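Local coordinates for SH3 domain-containing protein (Dictyostelium discoideum, PDB 4NQI), which remodels membranes through its inverse BAR domain to control osmoregulation, phagocytosis and cytokinesis, and probably binds phosphatidylinositol lipids, at the interface of chains A and B. Residues are numbered along the deposited sequence; one frame, centred on the assembly and turned at random. Chains: chain A/B, SH3 domain-containing protein.

The interface of chains A and B. Residues chain A 66, 70, 74, 78; chain B 26, 31, 35, 184, 188.
A:Asn70 and B:His188 meet with the asparagine amide, its plane perpendicular to the imidazole, lying across the CE1–NE2 edge of that ring. A:Asn70 CG is 3.7 Å from B:His188 CE1, a van der Waals contact. The amide oxygen, A:Asn70 OD1, accepts a hydrogen bond from the B:Asn26 side-chain amide, with ND2 at 3.0 Å. The bond is bent, 140° at the hydrogen, and the donor sits above the carbonyl plane, away from a lone pair, although the acceptor lies nearly within the donor's own amide plane. B:Asn26 ND2 also donates to the carboxylate oxygen B:Glu184 OE2 at 2.8 Å, meeting it on the syn side but tilted from the carboxylate plane. The two acceptors, both in the amide plane of B:Asn26, together probably hold its rotation. On the other chain, A:Asn70 ND2 reaches back to the backbone oxygen A:Leu66 O at 3.1 Å, in the carbonyl plane and on a lone pair. With both ends of the A:Asn70 amide engaged, its flip state is well supported; an alanine here would probably leave B:Asn26 without its partner across the interface and open a gap beside the imidazole edge.

Two phenylalanines flank B:His188 differently. Its CB lies over one face of the A:Phe74 ring, 3.4 Å from A:Phe74 CD1 and offset toward the rim. A:Phe78 instead turns its CE2–CZ edge onto a face of the imidazole, the planes 86° apart. With CG anti to the carbonyl carbon (chi1 -69°), B:His188 turns its ring so that one face meets A:Phe78 and the CE1–NE2 edge meets A:Asn70. Farther along, the methyl A:Leu66 CD2 sits centrally over the B:Phe35 ring, 4.0 Å from B:Phe35 CE2, while A:Leu66 CD1 covers a face of A:Phe78.

This mixed polar and aromatic patch, repeated by the two-fold axis, joins 3-10 helix 65-67, the loop at A:Asn70 and the start of helix 72-140 to helices 15-64 and 152-224 of chain B, and helps hold together the elongated helical I-BAR dimer.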
ATOM      1  N   LEU A  66      15.412 -14.823  10.125  1.00 63.90           N
ATOM      2  CA  LEU A  66      14.841 -15.792  11.059  1.00 63.81           C
ATOM      3  C   LEU A  66      15.146 -17.221  10.608  1.00 59.43           C
ATOM      4  O   LEU A  66      15.044 -18.161  11.396  1.00 54.70           O
ATOM      5  CB  LEU A  66      13.323 -15.611  11.184  1.00 61.30           C
ATOM      6  CG  LEU A  66      12.753 -14.327  11.794  1.00 55.21           C
ATOM      7  CD1 LEU A  66      11.233 -14.280  11.640  1.00 49.16           C
ATOM      8  CD2 LEU A  66      13.140 -14.214  13.256  1.00 49.29           C
ATOM      9  N   ASN A  70      16.200 -20.860  12.521  1.00 59.71           N
ATOM     10  CA  ASN A  70      14.933 -21.576  12.430  1.00 59.38           C
ATOM     11  C   ASN A  70      14.671 -22.149  11.039  1.00 63.29           C
ATOM     12  O   ASN A  70      14.661 -21.420  10.040  1.00 65.38           O
ATOM     13  CB  ASN A  70      13.771 -20.686  12.876  1.00 58.17           C
ATOM     14  CG  ASN A  70      13.956 -20.150  14.283  1.00 64.78           C
ATOM     15  OD1 ASN A  70      13.670 -20.838  15.265  1.00 68.74           O
ATOM     16  ND2 ASN A  70      14.439 -18.917  14.389  1.00 61.62           N
ATOM     17  N   PHE A  74       8.226 -24.023   9.645  1.00 52.24           N
ATOM     18  CA  PHE A  74       8.115 -22.614  10.026  1.00 53.77           C
ATOM     19  C   PHE A  74       9.179 -21.737   9.357  1.00 53.90           C
ATOM     20  O   PHE A  74       8.878 -20.635   8.890  1.00 51.04           O
ATOM     21  CB  PHE A  74       8.194 -22.455  11.548  1.00 52.47           C
ATOM     22  CG  PHE A  74       6.882 -22.671  12.256  1.00 53.84           C
ATOM     23  CD1 PHE A  74       5.883 -21.710  12.202  1.00 53.30           C
ATOM     24  CD2 PHE A  74       6.656 -23.827  12.990  1.00 55.95           C
ATOM     25  CE1 PHE A  74       4.679 -21.902  12.861  1.00 57.24           C
ATOM     26  CE2 PHE A  74       5.454 -24.023  13.648  1.00 57.72           C
ATOM     27  CZ  PHE A  74       4.467 -23.060  13.582  1.00 59.77           C
ATOM     28  N   PHE A  78       8.596 -18.550   7.009  1.00 41.65           N
ATOM     29  CA  PHE A  78       9.205 -17.234   7.169  1.00 48.45           C
ATOM     30  C   PHE A  78       9.831 -16.752   5.863  1.00 48.48           C
ATOM     31  O   PHE A  78       9.714 -15.580   5.504  1.00 47.93           O
ATOM     32  CB  PHE A  78      10.277 -17.278   8.261  1.00 52.04           C
ATOM     33  CG  PHE A  78       9.735 -17.528   9.641  1.00 52.56           C
ATOM     34  CD1 PHE A  78       8.469 -17.086   9.997  1.00 53.24           C
ATOM     35  CD2 PHE A  78      10.499 -18.199  10.587  1.00 53.81           C
ATOM     36  CE1 PHE A  78       7.974 -17.313  11.272  1.00 55.71           C
ATOM     37  CE2 PHE A  78      10.010 -18.428  11.860  1.00 54.80           C
ATOM     38  CZ  PHE A  78       8.746 -17.984  12.203  1.00 56.94           C
TER
ATOM     39  N   ASN B  26      18.454 -21.908  21.367  1.00 63.75           N
ATOM     40  CA  ASN B  26      17.811 -21.101  20.334  1.00 66.09           C
ATOM     41  C   ASN B  26      16.782 -20.118  20.897  1.00 69.89           C
ATOM     42  O   ASN B  26      16.742 -18.954  20.497  1.00 71.79           O
ATOM     43  CB  ASN B  26      17.150 -22.005  19.286  1.00 61.38           C
ATOM     44  CG  ASN B  26      16.840 -21.271  17.994  1.00 59.71           C
ATOM     45  OD1 ASN B  26      17.641 -20.468  17.518  1.00 64.92           O
ATOM     46  ND2 ASN B  26      15.671 -21.542  17.421  1.00 53.70           N
ATOM     47  N   SER B  31      16.913 -16.519  19.456  1.00 63.06           N
ATOM     48  CA  SER B  31      15.600 -15.997  19.060  1.00 61.44           C
ATOM     49  C   SER B  31      15.239 -14.570  19.514  1.00 64.27           C
ATOM     50  O   SER B  31      14.865 -13.748  18.674  1.00 59.88           O
ATOM     51  CB  SER B  31      14.475 -16.981  19.416  1.00 63.18           C
ATOM     52  OG  SER B  31      14.530 -18.139  18.599  1.00 69.13           O
ATOM     53  N   PHE B  35      13.817 -11.815  16.594  1.00 52.34           N
ATOM     54  CA  PHE B  35      12.408 -11.432  16.535  1.00 51.41           C
ATOM     55  C   PHE B  35      12.207  -9.962  16.906  1.00 55.79           C
ATOM     56  O   PHE B  35      11.258  -9.323  16.440  1.00 52.59           O
ATOM     57  CB  PHE B  35      11.558 -12.342  17.427  1.00 55.13           C
ATOM     58  CG  PHE B  35      11.166 -13.637  16.772  1.00 56.04           C
ATOM     59  CD1 PHE B  35      10.090 -13.683  15.898  1.00 46.71           C
ATOM     60  CD2 PHE B  35      11.869 -14.808  17.028  1.00 57.37           C
ATOM     61  CE1 PHE B  35       9.722 -14.872  15.287  1.00 47.09           C
ATOM     62  CE2 PHE B  35      11.506 -15.999  16.421  1.00 55.66           C
ATOM     63  CZ  PHE B  35      10.431 -16.029  15.548  1.00 52.83           C
ATOM     64  N   GLU B 184       8.641 -24.062  20.996  1.00 54.74           N
ATOM     65  CA  GLU B 184       9.160 -23.297  19.866  1.00 51.99           C
ATOM     66  C   GLU B 184       8.112 -23.151  18.766  1.00 49.38           C
ATOM     67  O   GLU B 184       7.979 -22.080  18.171  1.00 51.92           O
ATOM     68  CB  GLU B 184      10.419 -23.966  19.310  1.00 55.90           C
ATOM     69  CG  GLU B 184      11.207 -23.112  18.325  1.00 53.66           C
ATOM     70  CD  GLU B 184      12.507 -23.769  17.902  1.00 59.63           C
ATOM     71  OE1 GLU B 184      12.454 -24.839  17.256  1.00 66.22           O
ATOM     72  OE2 GLU B 184      13.584 -23.221  18.219  1.00 56.65           O
ATOM     73  N   HIS B 188       6.326 -19.661  17.326  1.00 54.33           N
ATOM     74  CA  HIS B 188       6.307 -19.307  15.912  1.00 52.47           C
ATOM     75  C   HIS B 188       4.883 -19.152  15.377  1.00 51.64           C
ATOM     76  O   HIS B 188       4.608 -18.257  14.577  1.00 48.84           O
ATOM     77  CB  HIS B 188       7.069 -20.354  15.098  1.00 46.68           C
ATOM     78  CG  HIS B 188       8.546 -20.359  15.347  1.00 46.02           C
ATOM     79  ND1 HIS B 188       9.339 -21.452  15.076  1.00 45.26           N
ATOM     80  CD2 HIS B 188       9.373 -19.403  15.832  1.00 49.05           C
ATOM     81  CE1 HIS B 188      10.593 -21.172  15.389  1.00 45.52           C
ATOM     82  NE2 HIS B 188      10.639 -19.935  15.850  1.00 47.55           N
TER